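PDB 7ORX: probable benzoylformate decarboxylase from Rhodococcus jostii, which belongs to the thiamine diphosphate-dependent enzyme family and holds thiamine diphosphate together with a sodium ion in a four-chain assembly. Local coordinates for residues N377-T380 with S381-D384; C243-P246 with T247-S251. All blocks are in the same frame, centred on the assembly; numbering follows the deposited sequence.

Contact 1. Residues N377-T380 with S381-D384; sequences NEST and STSD. With TPP (thiamine diphosphate), chain I.
Ser379 OG donates a hydrogen bond to Thr382 OG1, 2.9 Å away, across the turn that joins strand 374-378 to helix 383-389 in a beta-alpha-beta unit of the C-terminal thiamine diphosphate-binding domain. This is the tightly packed flank: both residues are buried, and their side chains touch Leu456 of strand 452-457, while Thr382 also meets Pro358 and Phe362 of helix 358-368. Just upstream, an Asx turn bends the chain as it leaves the strand, its Asn377 OD1 accepting from Ser379 N at 2.9 Å with an N-H...acceptor angle of 138°. Thr380 and Ser381 form the less enclosed flank, partly exposed even with thiamine diphosphate in place; in each, the bond from CA to CB points away from the other segment, although CB still touches it. Their polar groups turn to the terminal phosphate of thiamine diphosphate instead. Thr380 OG1 gives only a weak bond to O2B, at 3.1 Å, and its CG2 lies 3.8 Å from the thiazolium sulfur S1. With chi1 at 78°, the hydroxyl of Ser381 sits between its own backbone N and carbonyl carbon, near enough to the amide for both to serve one oxygen: TPP O1B receives Ser381 N at 3.0 Å and Ser381 OG at 2.6 Å.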
ATOM      1  N   ASN C 377      18.612 -13.761 -24.844  1.00 68.90           N
ATOM      2  CA  ASN C 377      19.918 -13.582 -24.170  1.00 71.38           C
ATOM      3  C   ASN C 377      19.724 -13.387 -22.672  1.00 72.97           C
ATOM      4  O   ASN C 377      18.969 -12.531 -22.298  1.00 74.58           O
ATOM      5  CB  ASN C 377      20.599 -12.338 -24.725  1.00 72.42           C
ATOM      6  CG  ASN C 377      22.054 -12.277 -24.357  1.00 76.43           C
ATOM      7  OD1 ASN C 377      22.404 -12.508 -23.211  1.00 82.87           O
ATOM      8  ND2 ASN C 377      22.914 -12.022 -25.324  1.00 78.00           N
ATOM      9  N   GLU C 378      20.416 -14.138 -21.834  1.00 77.36           N
ATOM     10  CA  GLU C 378      20.489 -13.863 -20.381  1.00 80.81           C
ATOM     11  C   GLU C 378      21.886 -14.274 -19.938  1.00 80.88           C
ATOM     12  O   GLU C 378      22.027 -15.224 -19.175  1.00 83.20           O
ATOM     13  CB  GLU C 378      19.365 -14.588 -19.654  1.00 83.24           C
ATOM     14  CG  GLU C 378      19.201 -14.134 -18.206  1.00 88.93           C
ATOM     15  CD  GLU C 378      17.992 -14.743 -17.490  1.00 97.31           C
ATOM     16  OE1 GLU C 378      16.980 -13.974 -17.264  1.00 98.22           O
ATOM     17  OE2 GLU C 378      18.008 -15.997 -17.218  1.00 97.23           O
ATOM     18  N   SER C 379      22.881 -13.627 -20.524  1.00 83.27           N
ATOM     19  CA  SER C 379      24.332 -13.929 -20.371  1.00 83.45           C
ATOM     20  C   SER C 379      24.992 -12.593 -20.069  1.00 83.94           C
ATOM     21  O   SER C 379      25.232 -11.811 -21.034  1.00 84.26           O
ATOM     22  CB  SER C 379      24.919 -14.571 -21.597  1.00 82.77           C
ATOM     23  OG  SER C 379      26.301 -14.855 -21.414  1.00 87.81           O
ATOM     24  N   THR C 380      25.179 -12.312 -18.785  1.00 82.77           N
ATOM     25  CA  THR C 380      25.314 -10.926 -18.295  1.00 83.65           C
ATOM     26  C   THR C 380      26.695 -10.378 -18.665  1.00 84.06           C
ATOM     27  O   THR C 380      26.740  -9.204 -19.071  1.00 84.16           O
ATOM     28  CB  THR C 380      24.838 -10.870 -16.839  1.00 86.11           C
ATOM     29  OG1 THR C 380      25.330 -12.013 -16.169  1.00 82.91           O
ATOM     30  CG2 THR C 380      23.324 -10.914 -16.727  1.00 86.25           C
ATOM     31  N   SER C 381      27.754 -11.204 -18.690  1.00 85.78           N
ATOM     32  CA  SER C 381      29.158 -10.728 -18.878  1.00 84.27           C
ATOM     33  C   SER C 381      29.593 -10.703 -20.347  1.00 81.36           C
ATOM     34  O   SER C 381      30.683 -10.208 -20.586  1.00 79.53           O
ATOM     35  CB  SER C 381      30.132 -11.534 -18.052  1.00 86.31           C
ATOM     36  OG  SER C 381      30.396 -12.780 -18.664  1.00 86.62           O
ATOM     37  N   THR C 382      28.759 -11.134 -21.292  1.00 80.55           N
ATOM     38  CA  THR C 382      29.116 -11.391 -22.713  1.00 81.41           C
ATOM     39  C   THR C 382      28.509 -10.348 -23.658  1.00 84.39           C
ATOM     40  O   THR C 382      28.386 -10.636 -24.858  1.00 87.35           O
ATOM     41  CB  THR C 382      28.573 -12.757 -23.130  1.00 81.45           C
ATOM     42  OG1 THR C 382      27.150 -12.702 -23.124  1.00 86.34           O
ATOM     43  CG2 THR C 382      28.999 -13.870 -22.208  1.00 83.76           C
ATOM     44  N   SER C 383      28.106  -9.183 -23.164  1.00 84.92           N
ATOM     45  CA  SER C 383      27.329  -8.216 -23.975  1.00 82.47           C
ATOM     46  C   SER C 383      28.165  -7.644 -25.137  1.00 80.45           C
ATOM     47  O   SER C 383      27.730  -7.707 -26.272  1.00 77.03           O
ATOM     48  CB  SER C 383      26.766  -7.163 -23.108  1.00 82.39           C
ATOM     49  OG  SER C 383      25.431  -7.015 -23.516  1.00 89.41           O
ATOM     50  N   ASP C 384      29.323  -7.061 -24.860  1.00 83.09           N
ATOM     51  CA  ASP C 384      30.253  -6.478 -25.874  1.00 85.97           C
ATOM     52  C   ASP C 384      30.525  -7.512 -26.984  1.00 85.37           C
ATOM     53  O   ASP C 384      30.488  -7.133 -28.182  1.00 87.27           O
ATOM     54  CB  ASP C 384      31.538  -5.990 -25.198  1.00 91.07           C
ATOM     55  CG  ASP C 384      31.418  -4.619 -24.543  1.00 96.99           C
ATOM     56  OD1 ASP C 384      30.309  -4.041 -24.573  1.00102.29           O
ATOM     57  OD2 ASP C 384      32.447  -4.116 -24.008  1.00103.47           O
TER
HETATM   58  N1' TPP I 601      19.356 -12.469  -8.699  1.00 77.55           N
HETATM   59  C2' TPP I 601      18.490 -12.149  -9.668  1.00 80.67           C
HETATM   60  CM2 TPP I 601      17.115 -12.729  -9.603  1.00 81.97           C
HETATM   61  N3' TPP I 601      18.761 -11.337 -10.689  1.00 78.00           N
HETATM   62  C4' TPP I 601      19.989 -10.797 -10.743  1.00 78.49           C
HETATM   63  N4' TPP I 601      20.229  -9.979 -11.777  1.00 78.57           N
HETATM   64  C5' TPP I 601      20.981 -11.085  -9.775  1.00 77.74           C
HETATM   65  C6' TPP I 601      20.581 -11.931  -8.758  1.00 72.67           C
HETATM   66  C7' TPP I 601      22.387 -10.510  -9.825  1.00 83.19           C
HETATM   67  N3  TPP I 601      23.204 -11.023 -10.952  1.00 83.33           N
HETATM   68  C2  TPP I 601      23.530 -10.256 -11.997  1.00 87.60           C
HETATM   69  S1  TPP I 601      24.550 -11.051 -13.124  1.00 84.99           S
HETATM   70  C5  TPP I 601      24.522 -12.466 -12.115  1.00 91.47           C
HETATM   71  C4  TPP I 601      23.702 -12.325 -11.042  1.00 88.71           C
HETATM   72  CM4 TPP I 601      23.385 -13.389 -10.032  1.00 85.90           C
HETATM   73  C6  TPP I 601      25.389 -13.652 -12.436  1.00 86.98           C
HETATM   74  C7  TPP I 601      24.776 -14.592 -13.432  1.00 89.35           C
HETATM   75  O7  TPP I 601      25.728 -14.735 -14.503  1.00 84.16           O
HETATM   76  PA  TPP I 601      25.648 -15.957 -15.527  1.00 78.77           P
HETATM   77  O1A TPP I 601      24.301 -16.379 -16.016  1.00 84.94           O
HETATM   78  O2A TPP I 601      26.461 -17.021 -14.870  1.00109.98           O
HETATM   79  O3A TPP I 601      26.439 -15.230 -16.717  1.00 76.23           O
HETATM   80  PB  TPP I 601      27.943 -14.604 -16.721  1.00 83.26           P
HETATM   81  O1B TPP I 601      28.221 -14.072 -18.117  1.00 70.48           O
HETATM   82  O2B TPP I 601      27.988 -13.529 -15.655  1.00 64.48           O
HETATM   83  O3B TPP I 601      28.822 -15.785 -16.372  1.00 90.75           O

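Contact 2. Residues C243-P246 with T247-S251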
ATOM      1  N   CYS C 243      16.263  -5.466 -29.813  1.00 67.40           N
ATOM      2  CA  CYS C 243      17.110  -4.868 -30.850  1.00 67.26           C
ATOM      3  C   CYS C 243      16.216  -4.139 -31.844  1.00 66.91           C
ATOM      4  O   CYS C 243      15.435  -4.759 -32.556  1.00 67.81           O
ATOM      5  CB  CYS C 243      17.908  -5.923 -31.589  1.00 68.40           C
ATOM      6  SG  CYS C 243      18.871  -5.187 -32.931  1.00 72.25           S
ATOM      7  N   PRO C 244      16.251  -2.804 -31.860  1.00 65.94           N
ATOM      8  CA  PRO C 244      15.362  -2.021 -32.702  1.00 67.39           C
ATOM      9  C   PRO C 244      15.874  -1.653 -34.093  1.00 68.26           C
ATOM     10  O   PRO C 244      15.250  -0.850 -34.788  1.00 70.82           O
ATOM     11  CB  PRO C 244      15.234  -0.735 -31.881  1.00 67.09           C
ATOM     12  CG  PRO C 244      16.603  -0.586 -31.282  1.00 67.78           C
ATOM     13  CD  PRO C 244      16.978  -1.991 -30.894  1.00 66.43           C
ATOM     14  N   PHE C 245      16.986  -2.228 -34.508  1.00 67.81           N
ATOM     15  CA  PHE C 245      17.633  -1.777 -35.765  1.00 68.01           C
ATOM     16  C   PHE C 245      18.504  -2.883 -36.324  1.00 68.36           C
ATOM     17  O   PHE C 245      19.083  -3.635 -35.553  1.00 68.87           O
ATOM     18  CB  PHE C 245      18.503  -0.572 -35.436  1.00 67.38           C
ATOM     19  CG  PHE C 245      18.828   0.298 -36.604  1.00 66.75           C
ATOM     20  CD1 PHE C 245      17.899   1.201 -37.078  1.00 66.02           C
ATOM     21  CD2 PHE C 245      20.083   0.265 -37.169  1.00 66.56           C
ATOM     22  CE1 PHE C 245      18.198   2.031 -38.142  1.00 66.08           C
ATOM     23  CE2 PHE C 245      20.390   1.109 -38.231  1.00 67.16           C
ATOM     24  CZ  PHE C 245      19.440   1.982 -38.730  1.00 67.48           C
ATOM     25  N   PRO C 246      18.659  -2.990 -37.657  1.00 69.14           N
ATOM     26  CA  PRO C 246      19.574  -3.986 -38.229  1.00 68.90           C
ATOM     27  C   PRO C 246      21.024  -3.731 -37.763  1.00 67.54           C
ATOM     28  O   PRO C 246      21.499  -2.652 -37.933  1.00 67.02           O
ATOM     29  CB  PRO C 246      19.408  -3.822 -39.754  1.00 69.31           C
ATOM     30  CG  PRO C 246      18.259  -2.878 -39.997  1.00 69.04           C
ATOM     31  CD  PRO C 246      17.982  -2.178 -38.672  1.00 69.55           C
ATOM     32  N   THR C 247      21.701  -4.712 -37.175  1.00 68.23           N
ATOM     33  CA  THR C 247      23.083  -4.541 -36.622  1.00 69.14           C
ATOM     34  C   THR C 247      24.154  -4.459 -37.710  1.00 69.00           C
ATOM     35  O   THR C 247      25.295  -4.209 -37.320  1.00 72.69           O
ATOM     36  CB  THR C 247      23.498  -5.660 -35.660  1.00 68.15           C
ATOM     37  OG1 THR C 247      23.671  -6.883 -36.378  1.00 67.52           O
ATOM     38  CG2 THR C 247      22.501  -5.801 -34.526  1.00 67.75           C
ATOM     39  N   ARG C 248      23.829  -4.676 -38.988  1.00 69.28           N
ATOM     40  CA  ARG C 248      24.863  -4.559 -40.065  1.00 71.18           C
ATOM     41  C   ARG C 248      24.437  -3.448 -41.039  1.00 71.21           C
ATOM     42  O   ARG C 248      24.918  -3.365 -42.153  1.00 74.17           O
ATOM     43  CB  ARG C 248      25.151  -5.895 -40.766  1.00 70.25           C
ATOM     44  CG  ARG C 248      25.533  -7.026 -39.824  1.00 71.21           C
ATOM     45  CD  ARG C 248      26.803  -6.733 -39.038  1.00 72.32           C
ATOM     46  NE  ARG C 248      27.999  -6.789 -39.904  1.00 74.33           N
ATOM     47  CZ  ARG C 248      29.163  -6.198 -39.607  1.00 76.61           C
ATOM     48  NH1 ARG C 248      29.302  -5.543 -38.467  1.00 77.77           N
ATOM     49  NH2 ARG C 248      30.191  -6.251 -40.435  1.00 77.83           N
ATOM     50  N   HIS C 249      23.538  -2.606 -40.639  1.00 70.12           N
ATOM     51  CA  HIS C 249      23.258  -1.380 -41.412  1.00 71.59           C
ATOM     52  C   HIS C 249      24.425  -0.409 -41.282  1.00 71.27           C
ATOM     53  O   HIS C 249      25.024  -0.287 -40.222  1.00 71.27           O
ATOM     54  CB  HIS C 249      21.957  -0.754 -40.931  1.00 70.71           C
ATOM     55  CG  HIS C 249      21.504   0.332 -41.827  1.00 71.48           C
ATOM     56  ND1 HIS C 249      21.915   1.605 -41.637  1.00 71.86           N
ATOM     57  CD2 HIS C 249      20.698   0.336 -42.913  1.00 72.81           C
ATOM     58  CE1 HIS C 249      21.382   2.379 -42.575  1.00 74.08           C
ATOM     59  NE2 HIS C 249      20.603   1.618 -43.365  1.00 73.17           N
ATOM     60  N   PRO C 250      24.771   0.345 -42.344  1.00 70.89           N
ATOM     61  CA  PRO C 250      25.755   1.427 -42.240  1.00 71.39           C
ATOM     62  C   PRO C 250      25.686   2.293 -40.977  1.00 71.92           C
ATOM     63  O   PRO C 250      26.708   2.510 -40.368  1.00 73.78           O
ATOM     64  CB  PRO C 250      25.449   2.233 -43.505  1.00 71.36           C
ATOM     65  CG  PRO C 250      25.201   1.113 -44.495  1.00 71.99           C
ATOM     66  CD  PRO C 250      24.306   0.155 -43.727  1.00 71.11           C
ATOM     67  N   SER C 251      24.488   2.748 -40.605  1.00 71.93           N
ATOM     68  CA  SER C 251      24.255   3.669 -39.464  1.00 70.30           C
ATOM     69  C   SER C 251      24.532   2.989 -38.119  1.00 69.31           C
ATOM     70  O   SER C 251      24.804   3.697 -37.164  1.00 68.52           O
ATOM     71  CB  SER C 251      22.884   4.235 -39.509  1.00 70.10           C
ATOM     72  OG  SER C 251      22.747   5.191 -40.572  1.00 71.91           O
TER
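Pro246 and His249 close a type I beta turn, in which His249 N donates to Pro246 O over 3.4 Å. The N-H...acceptor angle of 164° is nearly straight, but the length makes the bond weak. Thr247 and Arg248 occupy the two central positions, and neither segment has regular secondary structure; together they form part of the loop between strands 234-236 and 252-255 of the central domain.

The side-chain contact is carried by Phe245 and His249. Their rings form an offset edge-to-face pair, with centroids 5.2 Å apart and planes at 76°, the edge of Phe245 being directed at the imidazole face. Phe245 CZ lies over that face, 3.8 Å from His249 ND1, while Phe245 CE2 reaches back to His249 CB at 3.6 Å. In both residues CG lies anti to the backbone N, and the two side chains meet on one side of the turn. Ser251 CB approaches Phe245 CZ obliquely at 4.2 Å, and Val224 of helix 220-230 touches Phe245, Pro246 and His249. At the other end, Cys243 SG meets Thr247 CG2 at 4.0 Å, while Thr247 OG1 is hydrogen-bonded to Met390 O and Leu392 N, beyond the loop.

The imidazole is gripped through both nitrogens. Ser251 N donates to His249 ND1 at 3.0 Å, from a position tilted 24° out of the ring plane, and NE2 is hydrogen-bonded to Glu228 OE2. Two polar partners thus fix the rotation of the ring whose face Phe245 meets. With ND1 accepting, NE2 would probably carry a proton toward Glu228, and the nearby carboxylate would be expected to polarise the imidazole.

Overall arrangement
Contacts 1 and 2 come in series along the chain, contact 2 first, and do not touch: their centres are 19 Å apart and their nearest atoms about 10 Å. Each is partly buried, with no fully exposed residue among those that touch, yet they belong to different domains. Contact 1 links a strand to the following helix in the C-terminal domain and is dominated by hydroxyls and a phosphate; contact 2 is a loop turn of the central domain, built on aromatic and proline packing, away from thiamine diphosphate. The loop nevertheless bonds through Thr247 to Met390 and Leu392, just past helix 383-389, whose start lies in contact 1.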